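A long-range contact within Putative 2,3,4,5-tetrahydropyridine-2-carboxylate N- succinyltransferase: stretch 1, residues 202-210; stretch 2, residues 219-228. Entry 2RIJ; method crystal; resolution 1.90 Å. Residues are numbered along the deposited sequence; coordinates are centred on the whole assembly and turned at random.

Stretch 1 202-210: VDKFPRFLA
Stretch 2 219-228: RILESSKVRM

The most unusual feature of this contact is the reach of Arg227: its CA-to-CB bond points away from stretch 1, yet its extended side chain (chi1 -144°, between wells, then chi2 176°, chi3 -166°, chi4 -177°) brings the guanidinium back to Asp203. Arg227 NH2 donates to Asp203 OD2 at 2.9 Å with an N-H...O angle of 163°, the oxygen lying at the guanidinium edge, near its plane, where N-H groups point. This salt bridge pairs buried opposite charges. Asp203 (chi1 t, chi2 22°) ends a strand. Phe205 (chi1 m, chi2 72°) sets CD1 over one face of the same guanidinium; Arg227 CZ lies 4.4 Å from the Phe205 ring centroid, 33° off the normal, an off-centre cation-pi contact.

The backbones meet at a single beta bridge, Arg207 CA to Arg227 CA 4.5 Å. Two hydrogen bonds flank this pair in the antiparallel pattern: Met228 N donates to Pro206 O at 3.0 Å (160°), and Phe208 N to Val226 O at 3.0 Å (163°). Phe208 CA then lies 3.9 Å from Met228 CA. The extended phi/psi of Arg207 (-91/152) and Arg227 (-74/148) suit this pairing. Proline, lacking an N-H, still offers its carbonyl, while Pro206 CG packs 3.8 Å from CB of Met228, a selenomethionine (t, p, t).

Beyond the bridge both stretches have short 3-10 segments: 208-210 (phi/psi -50/-47, -74/-8, -74/-12) and 223-225 (-57/-39, -61/-14, -90/-5). Ala210 N bonds to Arg207 O at 3.1 Å, Lys225 N to Glu222 O at 3.1 Å, and Val226 N to Ser223 O at 3.2 Å. A water links the segments, accepting from Leu209 N at 2.9 Å and donating to Ser223 O at 2.9 Å.

Phe208 (chi1 t, chi2 -86°) places CB 3.5 Å from Val226 CG1 (Val226 chi1 t) and CE1 3.5 Å from Ile220 CD1. Leu209 (m, t) points toward stretch 2, with CD1 3.9 Å from CG2 of Ile220 (m, t). These apolar side chains suit the buried site because they bring no polar groups that need partners; Met228 O, by contrast, is buried with no partner in the model.

Arg207 (m, t, t, chi4 -170°) extends along Ser223 (t) and Ser224 (p). Arg207 CB is 3.5 Å from Ser223 OG. Ser224 points away overall, but its CB touches one guanidinium face, 3.3 Å from Arg207 NH2. OE2 of Glu222 (t, p, chi3 40°) is 4.4 Å from Arg207 NH1, well out of the guanidinium plane, so only charge attraction acts. Glu222 OE2 instead accepts from Ser224 N at 2.9 Å and Ser224 OG at 3.0 Å.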

ATOM      1  N   VAL A 202      17.963  44.412  -3.756  1.00 18.32           N
ATOM      2  CA  VAL A 202      16.958  45.429  -3.336  1.00 21.07           C
ATOM      3  C   VAL A 202      16.166  44.813  -2.187  1.00 21.25           C
ATOM      4  O   VAL A 202      15.504  43.763  -2.354  1.00 20.74           O
ATOM      5  CB  VAL A 202      16.036  45.891  -4.492  1.00 20.14           C
ATOM      6  CG1 VAL A 202      14.869  46.890  -3.959  1.00 19.60           C
ATOM      7  CG2 VAL A 202      16.865  46.445  -5.674  1.00 22.24           C
ATOM      8  N   ASP A 203      16.293  45.419  -1.002  1.00 22.53           N
ATOM      9  CA  ASP A 203      15.664  44.896   0.187  1.00 23.20           C
ATOM     10  C   ASP A 203      15.762  45.910   1.317  1.00 21.52           C
ATOM     11  O   ASP A 203      16.453  46.960   1.238  1.00 19.23           O
ATOM     12  CB  ASP A 203      16.348  43.584   0.638  1.00 23.17           C
ATOM     13  CG  ASP A 203      15.565  42.823   1.726  1.00 25.84           C
ATOM     14  OD1 ASP A 203      14.343  43.028   1.878  1.00 23.29           O
ATOM     15  OD2 ASP A 203      16.204  42.037   2.471  1.00 22.48           O
ATOM     16  N   LYS A 204      15.067  45.587   2.378  1.00 20.22           N
ATOM     17  CA  LYS A 204      15.070  46.368   3.621  1.00 23.45           C
ATOM     18  C   LYS A 204      16.198  46.019   4.600  1.00 24.09           C
ATOM     19  O   LYS A 204      16.477  46.804   5.503  1.00 26.06           O
ATOM     20  CB  LYS A 204      13.708  46.209   4.351  1.00 24.07           C
ATOM     21  CG  LYS A 204      12.546  46.918   3.648  1.00 25.71           C
ATOM     22  CD  LYS A 204      11.223  46.616   4.300  1.00 27.69           C
ATOM     23  CE  LYS A 204      10.123  47.581   3.809  1.00 32.28           C
ATOM     24  NZ  LYS A 204       8.887  47.471   4.568  1.00 47.19           N
ATOM     25  N   PHE A 205      16.790  44.839   4.455  1.00 23.12           N
ATOM     26  CA  PHE A 205      17.843  44.357   5.349  1.00 20.67           C
ATOM     27  C   PHE A 205      19.163  44.220   4.578  1.00 22.48           C
ATOM     28  O   PHE A 205      19.153  43.772   3.425  1.00 22.20           O
ATOM     29  CB  PHE A 205      17.524  42.962   5.889  1.00 22.47           C
ATOM     30  CG  PHE A 205      16.459  42.919   6.945  1.00 26.49           C
ATOM     31  CD1 PHE A 205      15.131  43.133   6.601  1.00 31.90           C
ATOM     32  CD2 PHE A 205      16.768  42.612   8.253  1.00 36.60           C
ATOM     33  CE1 PHE A 205      14.114  43.107   7.576  1.00 36.07           C
ATOM     34  CE2 PHE A 205      15.751  42.578   9.236  1.00 34.61           C
ATOM     35  CZ  PHE A 205      14.434  42.868   8.881  1.00 35.08           C
ATOM     36  N   PRO A 206      20.301  44.480   5.258  1.00 23.59           N
ATOM     37  CA  PRO A 206      21.637  44.175   4.734  1.00 22.29           C
ATOM     38  C   PRO A 206      22.060  42.738   5.053  1.00 20.37           C
ATOM     39  O   PRO A 206      21.303  41.969   5.679  1.00 20.77           O
ATOM     40  CB  PRO A 206      22.506  45.186   5.479  1.00 23.36           C
ATOM     41  CG  PRO A 206      21.868  45.272   6.780  1.00 21.50           C
ATOM     42  CD  PRO A 206      20.403  45.086   6.602  1.00 20.90           C
ATOM     43  N   ARG A 207      23.225  42.366   4.554  1.00 22.19           N
ATOM     44  CA  ARG A 207      23.771  41.071   4.779  1.00 21.11           C
ATOM     45  C   ARG A 207      24.652  41.109   6.035  1.00 22.18           C
ATOM     46  O   ARG A 207      25.266  42.126   6.370  1.00 20.87           O
ATOM     47  CB  ARG A 207      24.540  40.610   3.552  1.00 19.96           C
ATOM     48  CG  ARG A 207      23.564  40.373   2.363  1.00 22.70           C
ATOM     49  CD  ARG A 207      24.147  40.485   1.071  1.00 31.52           C
ATOM     50  NE  ARG A 207      23.178  40.188   0.021  1.00 21.01           N
ATOM     51  CZ  ARG A 207      23.529  40.046  -1.229  1.00 25.79           C
ATOM     52  NH1 ARG A 207      24.782  40.191  -1.559  1.00 28.15           N
ATOM     53  NH2 ARG A 207      22.643  39.741  -2.130  1.00 20.61           N
ATOM     54  N   PHE A 208      24.738  39.958   6.664  1.00 20.39           N
ATOM     55  CA  PHE A 208      25.608  39.699   7.842  1.00 20.44           C
ATOM     56  C   PHE A 208      27.048  40.134   7.644  1.00 19.56           C
ATOM     57  O   PHE A 208      27.586  40.821   8.498  1.00 19.15           O
ATOM     58  CB  PHE A 208      25.486  38.188   8.150  1.00 19.01           C
ATOM     59  CG  PHE A 208      26.274  37.658   9.295  1.00 18.79           C
ATOM     60  CD1 PHE A 208      27.592  37.255   9.107  1.00 18.33           C
ATOM     61  CD2 PHE A 208      25.648  37.375  10.532  1.00 17.42           C
ATOM     62  CE1 PHE A 208      28.311  36.642  10.131  1.00 21.51           C
ATOM     63  CE2 PHE A 208      26.355  36.767  11.549  1.00 17.12           C
ATOM     64  CZ  PHE A 208      27.717  36.426  11.354  1.00 19.27           C
ATOM     65  N   LEU A 209      27.656  39.791   6.500  1.00 21.02           N
ATOM     66  CA  LEU A 209      29.062  40.077   6.301  1.00 22.64           C
ATOM     67  C   LEU A 209      29.344  41.565   6.034  1.00 21.36           C
ATOM     68  O   LEU A 209      30.482  41.982   6.045  1.00 21.54           O
ATOM     69  CB  LEU A 209      29.669  39.136   5.226  1.00 19.85           C
ATOM     70  CG  LEU A 209      29.885  37.686   5.677  1.00 19.73           C
ATOM     71  CD1 LEU A 209      30.289  36.856   4.415  1.00 17.50           C
ATOM     72  CD2 LEU A 209      30.936  37.559   6.812  1.00 19.37           C
ATOM     73  N   ALA A 210      28.297  42.376   5.841  1.00 20.18           N
ATOM     74  CA  ALA A 210      28.509  43.810   5.744  1.00 21.08           C
ATOM     75  C   ALA A 210      28.803  44.360   7.160  1.00 19.59           C
ATOM     76  O   ALA A 210      29.251  45.519   7.299  1.00 21.19           O
ATOM     77  CB  ALA A 210      27.285  44.541   5.087  1.00 19.70           C
ATOM     78  N   ARG A 219      32.703  29.721   8.639  1.00 19.00           N
ATOM     79  CA  ARG A 219      32.760  30.007   7.187  1.00 18.53           C
ATOM     80  C   ARG A 219      31.395  30.294   6.608  1.00 21.00           C
ATOM     81  O   ARG A 219      30.417  29.605   6.937  1.00 22.54           O
ATOM     82  CB  ARG A 219      33.398  28.826   6.498  1.00 17.21           C
ATOM     83  CG  ARG A 219      34.771  28.504   7.075  1.00 21.12           C
ATOM     84  CD  ARG A 219      35.479  27.393   6.318  1.00 23.91           C
ATOM     85  NE  ARG A 219      34.861  26.099   6.572  1.00 25.17           N
ATOM     86  CZ  ARG A 219      34.693  25.100   5.718  1.00 27.34           C
ATOM     87  NH1 ARG A 219      35.031  25.170   4.432  1.00 23.47           N
ATOM     88  NH2 ARG A 219      34.146  23.985   6.178  1.00 25.42           N
ATOM     89  N   ILE A 220      31.332  31.291   5.722  1.00 20.53           N
ATOM     90  CA  ILE A 220      30.113  31.646   5.019  1.00 20.08           C
ATOM     91  C   ILE A 220      30.535  31.772   3.588  1.00 18.54           C
ATOM     92  O   ILE A 220      31.260  32.737   3.201  1.00 17.91           O
ATOM     93  CB  ILE A 220      29.545  32.973   5.497  1.00 18.52           C
ATOM     94  CG1 ILE A 220      29.143  32.898   6.963  1.00 23.56           C
ATOM     95  CG2 ILE A 220      28.434  33.446   4.566  1.00 19.15           C
ATOM     96  CD1 ILE A 220      28.886  34.293   7.615  1.00 22.20           C
ATOM     97  N   LEU A 221      30.158  30.809   2.772  1.00 19.29           N
ATOM     98  CA  LEU A 221      30.733  30.717   1.389  1.00 21.64           C
ATOM     99  C   LEU A 221      30.087  31.640   0.373  1.00 22.39           C
ATOM    100  O   LEU A 221      30.536  31.712  -0.767  1.00 21.00           O
ATOM    101  CB  LEU A 221      30.751  29.257   0.881  1.00 18.57           C
ATOM    102  CG  LEU A 221      31.991  28.442   1.273  1.00 21.60           C
ATOM    103  CD1 LEU A 221      32.045  28.245   2.770  1.00 18.25           C
ATOM    104  CD2 LEU A 221      32.033  27.097   0.485  1.00 19.39           C
ATOM    105  N   GLU A 222      29.063  32.369   0.797  1.00 21.25           N
ATOM    106  CA  GLU A 222      28.429  33.381  -0.032  1.00 21.63           C
ATOM    107  C   GLU A 222      27.592  34.293   0.849  1.00 21.28           C
ATOM    108  O   GLU A 222      26.670  33.846   1.552  1.00 19.62           O
ATOM    109  CB  GLU A 222      27.566  32.762  -1.145  1.00 21.56           C
ATOM    110  CG  GLU A 222      26.656  33.742  -1.940  1.00 24.19           C
ATOM    111  CD  GLU A 222      27.298  35.124  -2.267  1.00 38.61           C
ATOM    112  OE1 GLU A 222      28.519  35.146  -2.605  1.00 39.74           O
ATOM    113  OE2 GLU A 222      26.601  36.202  -2.175  1.00 43.44           O
ATOM    114  N   SER A 223      27.925  35.577   0.809  1.00 23.29           N
ATOM    115  CA  SER A 223      27.283  36.577   1.649  1.00 21.18           C
ATOM    116  C   SER A 223      25.765  36.662   1.495  1.00 22.60           C
ATOM    117  O   SER A 223      25.096  36.844   2.464  1.00 18.58           O
ATOM    118  CB  SER A 223      27.874  37.987   1.418  1.00 24.96           C
ATOM    119  OG  SER A 223      27.339  38.944   2.337  1.00 26.63           O
ATOM    120  N   SER A 224      25.206  36.546   0.292  1.00 19.06           N
ATOM    121  CA  SER A 224      23.757  36.664   0.102  1.00 20.81           C
ATOM    122  C   SER A 224      22.956  35.587   0.894  1.00 23.69           C
ATOM    123  O   SER A 224      21.746  35.695   1.076  1.00 20.57           O
ATOM    124  CB  SER A 224      23.430  36.581  -1.394  1.00 22.31           C
ATOM    125  OG  SER A 224      23.732  35.313  -1.876  1.00 23.83           O
ATOM    126  N   LYS A 225      23.641  34.552   1.388  1.00 19.64           N
ATOM    127  CA  LYS A 225      22.976  33.445   2.089  1.00 21.36           C
ATOM    128  C   LYS A 225      22.822  33.625   3.607  1.00 20.55           C
ATOM    129  O   LYS A 225      22.213  32.782   4.245  1.00 20.73           O
ATOM    130  CB  LYS A 225      23.707  32.139   1.841  1.00 20.65           C
ATOM    131  CG  LYS A 225      23.795  31.668   0.381  1.00 25.40           C
ATOM    132  CD  LYS A 225      22.516  32.003  -0.413  1.00 27.26           C
ATOM    133  CE  LYS A 225      22.491  31.339  -1.813  1.00 34.68           C
ATOM    134  NZ  LYS A 225      22.153  29.891  -1.636  1.00 33.58           N
ATOM    135  N   VAL A 226      23.390  34.692   4.153  1.00 20.04           N
ATOM    136  CA  VAL A 226      23.255  35.026   5.584  1.00 20.09           C
ATOM    137  C   VAL A 226      22.805  36.462   5.744  1.00 19.57           C
ATOM    138  O   VAL A 226      23.568  37.418   5.522  1.00 21.57           O
ATOM    139  CB  VAL A 226      24.541  34.720   6.376  1.00 18.50           C
ATOM    140  CG1 VAL A 226      24.323  34.927   7.912  1.00 16.32           C
ATOM    141  CG2 VAL A 226      25.029  33.290   6.094  1.00 20.07           C
ATOM    142  N   ARG A 227      21.547  36.620   6.139  1.00 21.78           N
ATOM    143  CA  ARG A 227      21.007  37.932   6.402  1.00 21.38           C
ATOM    144  C   ARG A 227      21.534  38.511   7.719  1.00 20.64           C
ATOM    145  O   ARG A 227      21.835  37.782   8.681  1.00 23.15           O
ATOM    146  CB  ARG A 227      19.499  37.852   6.404  1.00 21.65           C
ATOM    147  CG  ARG A 227      18.785  39.066   5.835  1.00 23.22           C
ATOM    148  CD  ARG A 227      17.313  38.747   5.845  1.00 27.34           C
ATOM    149  NE  ARG A 227      16.515  39.663   5.039  1.00 22.43           N
ATOM    150  CZ  ARG A 227      15.206  39.616   4.950  1.00 28.72           C
ATOM    151  NH1 ARG A 227      14.555  38.706   5.622  1.00 25.06           N
ATOM    152  NH2 ARG A 227      14.533  40.465   4.190  1.00 24.39           N
HETATM  153  N   MSE A 228      21.678  39.835   7.756  1.00 20.79           N
HETATM  154  CA  MSE A 228      21.944  40.515   9.031  1.00 20.24           C
HETATM  155  C   MSE A 228      20.855  40.188  10.081  1.00 20.08           C
HETATM  156  O   MSE A 228      19.676  40.117   9.760  1.00 20.09           O
HETATM  157  CB  MSE A 228      22.100  42.026   8.789  1.00 23.02           C
HETATM  158  CG  MSE A 228      22.494  42.840  10.018  1.00 21.57           C
HETATM  159 SE   MSE A 228      24.105  42.147  10.856  0.75 26.79          SE
HETATM  160  CE  MSE A 228      24.215  43.541  12.254  1.00 20.96           C
TER
HETATM  161  O   HOH W   1      26.474  37.760   4.838  1.00 18.18           O